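Local coordinates for protein Alpha/beta fold hydrolase (Pseudomonas aeruginosa, PDB 6I8W) that is a membrane phospholipase A and bacterial virulence factor of the alpha/beta hydrolase fold that probably hydrolyses lipid ester bonds, at residues Val33-Ala38 with Asn77-Ala82; Ile52-Gly57 with His90-Asp95; Leu131-Asn136 with Leu155-Ile160. All blocks are in the same frame, centred on the assembly; numbering follows the deposited sequence.

Contact 1 (Val33-Ala38 with Asn77-Ala82); sequences VERGLA and NWLRFA. With BOG (octyl beta-D-glucopyranoside), chain D; MYR (myristic acid), chain C; IPA (isopropyl alcohol), chain E.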
# COMPACT_ATOMS: atom_id res chain seq x y z
N VAL A 33 10.76 3.54 -15.33
CA VAL A 33 11.97 4.01 -14.65
C VAL A 33 12.06 3.51 -13.21
O VAL A 33 13.06 2.91 -12.81
CB VAL A 33 12.04 5.56 -14.63
CG1 VAL A 33 13.19 6.06 -13.73
CG2 VAL A 33 12.21 6.09 -16.04
N GLU A 34 11.01 3.76 -12.43
CA GLU A 34 11.06 3.45 -11.02
C GLU A 34 11.08 1.93 -10.77
O GLU A 34 11.79 1.47 -9.89
CB GLU A 34 9.88 4.12 -10.30
CG GLU A 34 9.97 5.67 -10.30
CD GLU A 34 11.06 6.25 -9.38
OE1 GLU A 34 11.42 5.61 -8.36
OE2 GLU A 34 11.53 7.38 -9.64
N ARG A 35 10.30 1.16 -11.53
CA ARG A 35 10.36 -0.30 -11.40
C ARG A 35 11.74 -0.83 -11.83
O ARG A 35 12.30 -1.72 -11.21
CB ARG A 35 9.24 -0.97 -12.21
CG ARG A 35 7.83 -0.64 -11.68
CD ARG A 35 6.74 -1.15 -12.63
NE ARG A 35 5.41 -0.85 -12.12
CZ ARG A 35 4.29 -1.24 -12.71
NH1 ARG A 35 4.34 -1.96 -13.82
NH2 ARG A 35 3.11 -0.93 -12.16
N GLY A 36 12.26 -0.29 -12.93
CA GLY A 36 13.55 -0.73 -13.44
C GLY A 36 14.67 -0.45 -12.44
O GLY A 36 15.54 -1.30 -12.22
N LEU A 37 14.65 0.73 -11.83
CA LEU A 37 15.66 1.05 -10.82
C LEU A 37 15.55 0.13 -9.60
O LEU A 37 16.55 -0.16 -8.96
CB LEU A 37 15.54 2.51 -10.38
CG LEU A 37 16.00 3.57 -11.39
CD1 LEU A 37 15.58 4.94 -10.89
CD2 LEU A 37 17.53 3.52 -11.60
N ALA A 38 14.36 -0.37 -9.31
CA ALA A 38 14.16 -1.24 -8.16
C ALA A 38 14.39 -2.70 -8.51
O ALA A 38 14.41 -3.56 -7.63
CB ALA A 38 12.77 -1.06 -7.60
N ASN A 77 3.46 1.96 -4.69
CA ASN A 77 3.87 2.62 -3.43
C ASN A 77 5.23 2.13 -2.91
O ASN A 77 5.90 2.83 -2.15
CB ASN A 77 2.84 2.38 -2.32
CG ASN A 77 1.82 3.50 -2.20
OD1 ASN A 77 1.34 3.77 -1.09
ND2 ASN A 77 1.48 4.15 -3.30
N TRP A 78 5.61 0.92 -3.30
CA TRP A 78 6.77 0.25 -2.72
C TRP A 78 8.08 0.35 -3.50
O TRP A 78 9.08 -0.19 -3.04
CB TRP A 78 6.45 -1.24 -2.54
CG TRP A 78 5.31 -1.50 -1.57
CD1 TRP A 78 4.01 -1.85 -1.88
CD2 TRP A 78 5.38 -1.42 -0.15
NE1 TRP A 78 3.28 -1.99 -0.70
CE2 TRP A 78 4.11 -1.73 0.36
CE3 TRP A 78 6.43 -1.12 0.75
CZ2 TRP A 78 3.84 -1.76 1.74
CZ3 TRP A 78 6.16 -1.14 2.10
CH2 TRP A 78 4.88 -1.46 2.58
N LEU A 79 8.09 1.03 -4.65
CA LEU A 79 9.23 0.92 -5.57
C LEU A 79 10.57 1.37 -4.99
O LEU A 79 11.57 0.66 -5.09
CB LEU A 79 8.97 1.72 -6.86
CG LEU A 79 7.64 1.35 -7.54
CD1 LEU A 79 7.49 2.05 -8.89
CD2 LEU A 79 7.54 -0.15 -7.69
N ARG A 80 10.60 2.56 -4.42
CA ARG A 80 11.87 3.10 -3.95
C ARG A 80 12.33 2.38 -2.69
O ARG A 80 13.52 2.23 -2.44
CB ARG A 80 11.75 4.60 -3.71
CG ARG A 80 11.69 5.39 -5.03
CD ARG A 80 11.28 6.83 -4.83
NE ARG A 80 11.28 7.54 -6.11
CZ ARG A 80 10.85 8.78 -6.27
NH1 ARG A 80 10.42 9.46 -5.22
NH2 ARG A 80 10.89 9.35 -7.47
N PHE A 81 11.37 1.93 -1.90
CA PHE A 81 11.63 1.15 -0.69
C PHE A 81 12.25 -0.19 -1.05
O PHE A 81 13.12 -0.69 -0.36
CB PHE A 81 10.31 0.98 0.07
CG PHE A 81 10.38 0.07 1.29
CD1 PHE A 81 10.80 0.55 2.51
CD2 PHE A 81 9.90 -1.24 1.22
CE1 PHE A 81 10.80 -0.26 3.64
CE2 PHE A 81 9.90 -2.06 2.32
CZ PHE A 81 10.36 -1.57 3.55
N ALA A 82 11.76 -0.79 -2.13
CA ALA A 82 12.16 -2.13 -2.54
C ALA A 82 13.53 -2.14 -3.20
O ALA A 82 14.22 -3.16 -3.22
CB ALA A 82 11.10 -2.72 -3.52
C1 BOG D . 9.72 11.74 -10.63
O1 BOG D . 8.87 11.16 -9.64
C2 BOG D . 10.56 12.82 -9.93
O2 BOG D . 9.77 14.01 -9.84
C3 BOG D . 11.88 13.15 -10.61
O3 BOG D . 12.70 14.01 -9.81
C4 BOG D . 12.60 11.84 -10.88
O4 BOG D . 13.92 12.07 -11.40
C5 BOG D . 11.71 11.08 -11.86
O5 BOG D . 10.48 10.69 -11.23
C6 BOG D . 12.41 9.86 -12.48
O6 BOG D . 12.01 8.65 -11.84
C1' BOG D . 7.97 10.19 -10.16
C2' BOG D . 7.39 9.39 -9.00
C3' BOG D . 7.29 10.28 -7.77
C4' BOG D . 6.48 9.64 -6.66
C5' BOG D . 5.66 10.72 -5.97
C6' BOG D . 5.09 10.21 -4.65
C7' BOG D . 3.88 11.04 -4.25
C8' BOG D . 4.24 12.51 -4.20
C1 MYR C . -2.50 5.41 1.87
O1 MYR C . -1.82 4.40 2.14
O2 MYR C . -3.56 5.70 2.49
C2 MYR C . -2.00 6.38 0.81
C3 MYR C . -0.70 5.86 0.20
C4 MYR C . 0.01 6.94 -0.61
C5 MYR C . -0.76 7.32 -1.87
C6 MYR C . 0.11 8.21 -2.75
C7 MYR C . 0.40 7.55 -4.10
C8 MYR C . 1.85 7.80 -4.51
C9 MYR C . 1.99 8.09 -6.00
C10 MYR C . 2.63 6.91 -6.73
C11 MYR C . 3.07 7.28 -8.14
C12 MYR C . 3.34 6.03 -8.96
C13 MYR C . 4.41 6.28 -10.01
C14 MYR C . 5.34 5.09 -10.11
C1 IPA E . 6.30 5.87 -4.70
C2 IPA E . 7.40 5.04 -5.35
C3 IPA E . 7.96 5.75 -6.57
O2 IPA E . 8.43 4.78 -4.39
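Glu34 and Arg80 carry the charged part of this contact. The guanidinium grips the carboxylate side-on: Arg80 NE bonds Glu34 OE1 at 3.0 Å, and Arg80 NH2 bonds Glu34 OE2, also at 3.0 Å. The two flat groups are turned 65° apart, and both nitrogens come from above the carboxylate plane. Arginine suits this place because its chain, extended from CG to NE, brings a two-pronged donor to an acid on the neighbouring helix, while Glu34 bends at chi2 (-72°) and folds its CD back. Glu34 OE2 is gripped a second time, by O6 of the octyl glucoside at 2.6 Å.

The contact joins the C-terminal part of the long helix 3-38 to the short helix 79-82 of the alpha/beta hydrolase fold, beside bound amphiphiles. An isopropanol, probably from the crystallisation liquor, has its C3 over one face of the Arg80 guanidinium, and its O2 accepts a bond from Arg80 N.

Apolar contacts centre on Leu79. Its CD1 meets Glu34 CB at 3.5 Å and Arg35 CG at 3.9 Å, so the aliphatic roots of two charged residues serve as packing surface; the same CD1 lies 3.9 Å from myristic acid C14. The charged end of Arg35 turns to Glu42 and Asp76. Ala38, small enough for a close approach, sets its CB 3.3 Å from Leu79 O.

Contact 2 (Ile52-Gly57 with His90-Asp95); sequences IAYLEG and HVVALD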
# COMPACT_ATOMS: atom_id res chain seq x y z
N ILE A 52 -4.85 -10.96 -10.03
CA ILE A 52 -4.07 -10.17 -9.11
C ILE A 52 -2.77 -9.75 -9.78
O ILE A 52 -1.96 -10.60 -10.14
CB ILE A 52 -3.80 -10.94 -7.83
CG1 ILE A 52 -5.15 -11.28 -7.16
CG2 ILE A 52 -2.85 -10.14 -6.91
CD1 ILE A 52 -5.01 -11.78 -5.74
N ALA A 53 -2.60 -8.44 -9.97
CA ALA A 53 -1.37 -7.90 -10.54
C ALA A 53 -0.32 -7.80 -9.44
O ALA A 53 -0.64 -7.48 -8.29
CB ALA A 53 -1.62 -6.52 -11.19
N TYR A 54 0.93 -8.06 -9.79
CA TYR A 54 1.98 -7.91 -8.79
C TYR A 54 3.31 -7.59 -9.42
O TYR A 54 3.52 -7.81 -10.61
CB TYR A 54 2.10 -9.17 -7.92
CG TYR A 54 2.53 -10.47 -8.61
CD1 TYR A 54 1.61 -11.25 -9.30
CD2 TYR A 54 3.85 -10.92 -8.53
CE1 TYR A 54 1.99 -12.45 -9.93
CE2 TYR A 54 4.24 -12.13 -9.15
CZ TYR A 54 3.31 -12.87 -9.84
OH TYR A 54 3.68 -14.06 -10.44
N LEU A 55 4.20 -7.04 -8.61
CA LEU A 55 5.58 -6.82 -9.00
C LEU A 55 6.44 -7.87 -8.34
O LEU A 55 6.14 -8.30 -7.21
CB LEU A 55 6.06 -5.43 -8.60
CG LEU A 55 5.30 -4.26 -9.24
CD1 LEU A 55 5.79 -2.95 -8.67
CD2 LEU A 55 5.45 -4.29 -10.77
N GLU A 56 7.51 -8.26 -9.02
CA GLU A 56 8.45 -9.23 -8.46
C GLU A 56 9.89 -8.90 -8.85
O GLU A 56 10.15 -8.42 -9.95
CB GLU A 56 8.08 -10.63 -8.95
CG GLU A 56 8.94 -11.74 -8.37
CD GLU A 56 8.60 -13.10 -8.95
OE1 GLU A 56 7.98 -13.14 -10.04
OE2 GLU A 56 8.96 -14.12 -8.34
N GLY A 57 10.83 -9.15 -7.93
CA GLY A 57 12.24 -8.90 -8.21
C GLY A 57 13.13 -9.68 -7.27
O GLY A 57 12.64 -10.28 -6.31
N HIS A 90 13.89 -11.81 -2.31
CA HIS A 90 12.90 -12.00 -3.35
C HIS A 90 11.72 -11.13 -2.98
O HIS A 90 10.97 -11.47 -2.07
CB HIS A 90 12.52 -13.48 -3.45
CG HIS A 90 11.39 -13.76 -4.40
ND1 HIS A 90 10.29 -14.50 -4.03
CD2 HIS A 90 11.21 -13.43 -5.70
CE1 HIS A 90 9.47 -14.61 -5.07
NE2 HIS A 90 10.01 -13.97 -6.09
N VAL A 91 11.57 -10.00 -3.65
CA VAL A 91 10.57 -9.03 -3.24
C VAL A 91 9.31 -9.16 -4.10
O VAL A 91 9.39 -9.24 -5.33
CB VAL A 91 11.11 -7.60 -3.33
CG1 VAL A 91 10.01 -6.59 -2.96
CG2 VAL A 91 12.38 -7.44 -2.44
N VAL A 92 8.16 -9.22 -3.43
CA VAL A 92 6.87 -9.29 -4.13
C VAL A 92 5.94 -8.20 -3.58
O VAL A 92 5.79 -8.06 -2.36
CB VAL A 92 6.22 -10.68 -3.99
CG1 VAL A 92 4.82 -10.73 -4.68
CG2 VAL A 92 7.14 -11.76 -4.53
N ALA A 93 5.35 -7.42 -4.47
CA ALA A 93 4.37 -6.42 -4.06
C ALA A 93 3.11 -6.58 -4.91
O ALA A 93 3.16 -6.40 -6.13
CB ALA A 93 4.95 -5.01 -4.20
N LEU A 94 1.98 -6.96 -4.30
CA LEU A 94 0.74 -7.16 -5.07
C LEU A 94 -0.19 -5.95 -5.02
O LEU A 94 -0.13 -5.12 -4.10
CB LEU A 94 -0.04 -8.41 -4.58
CG LEU A 94 -0.95 -8.26 -3.35
CD1 LEU A 94 -1.81 -9.53 -3.13
CD2 LEU A 94 -0.15 -7.94 -2.08
N ASP A 95 -1.06 -5.85 -6.03
CA ASP A 95 -2.24 -5.02 -5.96
C ASP A 95 -3.34 -5.84 -5.31
O ASP A 95 -3.76 -6.86 -5.86
CB ASP A 95 -2.72 -4.56 -7.35
CG ASP A 95 -1.80 -3.52 -7.98
OD1 ASP A 95 -1.11 -2.82 -7.22
OD2 ASP A 95 -1.81 -3.40 -9.22
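Glu56 and His90 reach for each other across the end of an antiparallel strand pair. The glutamate chain is fully extended, with CG anti to the backbone N (chi1 -177°), and its OE2 arrives at the edge of the imidazole, near the ring plane. The bond from His90 NE2 to Glu56 OE2 is very short, 2.5 Å, and fairly straight at 166°. Carboxylate and ring are turned 57° apart. His90 ND1 bonds Thr64 OG1, which fixes the ring from its other nitrogen.

Farther along the same face, Tyr54 CD2 approaches Val92 CG1 at 4.0 Å, the two side chains crossing at a slant, and Tyr54 CB packs on Leu94 CB. Ile52 and Leu94 lie side by side, pointing the same way, with Ile52 CG2 4.0 Å from Leu94 CD1. Ile52, Tyr54, Val92 and Leu94 thus give an apolar surface for Phe122 to pack on. Beneath them the backbones pair regularly: Leu55 and Ala93 exchange two hydrogen bonds, as do Gly57 and Val91, and Asp95 N donates to Ala53 O.

This is the antiparallel pairing near one edge of the mixed sheet of the alpha/beta hydrolase fold: strand 50-57 lies between 41-47 and 90-94, and 64-68 flanks 90-94 beyond. Phe122 of helix 112-125 makes a T-shaped (edge-to-face) stack with Tyr54 and also touches Ile52, Val92 and Leu94, while helix 79-82 packs on Leu55 and Val91.

Contact 3 (Leu131-Asn136 with Leu155-Ile160); sequences LHLAGN and LSLALI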
# COMPACT_ATOMS: atom_id res chain seq x y z
N LEU A 131 7.41 -16.66 4.36
CA LEU A 131 7.70 -15.31 3.89
C LEU A 131 7.72 -14.29 5.00
O LEU A 131 7.17 -14.52 6.07
CB LEU A 131 6.68 -14.87 2.82
CG LEU A 131 5.16 -15.06 3.01
CD1 LEU A 131 4.61 -14.48 4.29
CD2 LEU A 131 4.42 -14.44 1.82
N HIS A 132 8.39 -13.17 4.73
CA HIS A 132 8.28 -11.99 5.58
C HIS A 132 7.16 -11.14 5.02
O HIS A 132 7.03 -11.00 3.81
CB HIS A 132 9.58 -11.20 5.59
CG HIS A 132 10.77 -11.99 6.00
ND1 HIS A 132 11.23 -12.01 7.30
CD2 HIS A 132 11.58 -12.83 5.30
CE1 HIS A 132 12.30 -12.80 7.38
NE2 HIS A 132 12.52 -13.30 6.18
N LEU A 133 6.35 -10.58 5.91
CA LEU A 133 5.25 -9.71 5.52
C LEU A 133 5.54 -8.29 5.93
O LEU A 133 6.03 -8.06 7.03
CB LEU A 133 3.94 -10.15 6.20
CG LEU A 133 3.21 -11.40 5.76
CD1 LEU A 133 2.04 -11.66 6.72
CD2 LEU A 133 2.71 -11.19 4.33
N ALA A 134 5.21 -7.33 5.07
CA ALA A 134 5.19 -5.93 5.46
C ALA A 134 3.95 -5.27 4.88
O ALA A 134 3.61 -5.48 3.73
CB ALA A 134 6.45 -5.20 4.98
N GLY A 135 3.26 -4.48 5.69
CA GLY A 135 2.05 -3.83 5.22
C GLY A 135 1.92 -2.43 5.75
O GLY A 135 2.23 -2.15 6.91
N ASN A 136 1.44 -1.53 4.89
CA ASN A 136 1.17 -0.16 5.29
C ASN A 136 -0.33 0.11 5.45
O ASN A 136 -1.13 -0.20 4.56
CB ASN A 136 1.77 0.80 4.26
CG ASN A 136 1.33 2.25 4.46
OD1 ASN A 136 0.65 2.81 3.61
ND2 ASN A 136 1.74 2.85 5.57
N LEU A 155 7.57 -15.50 8.67
CA LEU A 155 8.89 -15.42 9.29
C LEU A 155 9.08 -14.12 10.07
O LEU A 155 9.81 -14.07 11.05
CB LEU A 155 9.98 -15.56 8.23
CG LEU A 155 9.94 -16.84 7.41
CD1 LEU A 155 10.90 -16.73 6.24
CD2 LEU A 155 10.26 -18.06 8.28
N SER A 156 8.47 -13.04 9.59
CA SER A 156 8.48 -11.78 10.33
C SER A 156 7.36 -10.90 9.79
O SER A 156 6.85 -11.13 8.70
CB SER A 156 9.82 -11.06 10.22
OG SER A 156 9.99 -10.46 8.93
N LEU A 157 7.01 -9.89 10.58
CA LEU A 157 5.91 -9.00 10.25
C LEU A 157 6.34 -7.57 10.49
O LEU A 157 6.90 -7.25 11.54
CB LEU A 157 4.69 -9.34 11.10
CG LEU A 157 3.51 -8.36 11.05
CD1 LEU A 157 2.88 -8.38 9.65
CD2 LEU A 157 2.49 -8.74 12.12
N ALA A 158 6.11 -6.70 9.52
CA ALA A 158 6.39 -5.29 9.68
C ALA A 158 5.09 -4.54 9.47
O ALA A 158 4.47 -4.62 8.40
CB ALA A 158 7.49 -4.81 8.70
N LEU A 159 4.69 -3.82 10.50
CA LEU A 159 3.46 -3.04 10.46
C LEU A 159 3.88 -1.60 10.33
O LEU A 159 4.43 -1.01 11.25
CB LEU A 159 2.63 -3.27 11.73
CG LEU A 159 2.16 -4.72 11.90
CD1 LEU A 159 1.41 -4.92 13.23
CD2 LEU A 159 1.26 -5.11 10.71
N ILE A 160 3.66 -1.04 9.15
CA ILE A 160 4.11 0.31 8.87
C ILE A 160 2.89 1.24 8.92
O ILE A 160 2.13 1.31 7.95
CB ILE A 160 4.82 0.38 7.50
CG1 ILE A 160 6.03 -0.58 7.51
CG2 ILE A 160 5.25 1.83 7.16
CD1 ILE A 160 6.74 -0.73 6.17
O HOH W 1 8.60 -8.44 7.70
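His132 and Ser156 meet side chain to side chain, with His132 ND1 2.6 Å from Ser156 OG; either could be the donor. The hydroxyl lies at the edge of the imidazole, in its plane. Serine reaches it because OG stands between its own backbone N and carbonyl carbon (chi1 75°). A water, 2.7 Å from Ser156 OG, also donates to Leu133 O and so ties the hydroxyl to the facing backbone. Leu155 CB covers one face of the His132 ring in a CH-pi contact, 3.9 Å from the centroid, and Leu155 CD1 lies 3.8 Å from His132 NE2. His132 also lines a pocket holding carbon dioxide, together with Tyr89, Leu304 and Arg308.

The two strands run parallel as the outer arms of a beta-alpha-beta unit, crossed over by helix 138-149. Leu155 N donates to Leu131 O, but the next amide, Ser156 N, is buried without a partner in the model. Leu133 N then donates to Ser156 O, Ala158 N to Leu133 O, Gly135 N to Ala158 O, and Ile160 N to Gly135 O. Gly135 begins a GxSxG sequence consistent with the nucleophile elbow of this fold, which would place the probable nucleophile, Ser137, just past the strand end.

Ala134 CB and Ala158 CB touch at 3.9 Å, small side chains that lie close across the pair, Ala158 meeting Tyr300 of helix 293-308. On the face toward helix 138-149, Leu157 has CG anti to the backbone N (chi1 171°), and its CD1 rests 4.0 Å from Leu133 CB. At the strand ends Asn136 ND2 donates to Ile160 O at 2.9 Å from above the carbonyl plane, and also to His286 O, the backbone oxygen of a residue that probably belongs to a Ser-His-Asp triad. Myristic acid touches Asn136 as well.

All three contacts are largely buried, each with one more open residue: Arg80, partly exposed beside detergent, in contact 1, the partly exposed Glu56 in contact 2 and the exposed Leu155 in contact 3. Contacts 2 and 3 pair strands of the same sheet, antiparallel near its outer edge and parallel toward its middle, and both rest on ladders of backbone bonds with a histidine-centred side-chain bond near one end. Contact 1 instead joins two helices through side chains, one carboxylate oxygen also taking a bond from a detergent hydroxyl. It touches contact 2 where Leu79 and Arg35 pack on Leu55; Trp78 spans farther, meeting Ala93 of contact 2 and Asn136 and Ile160 of contact 3.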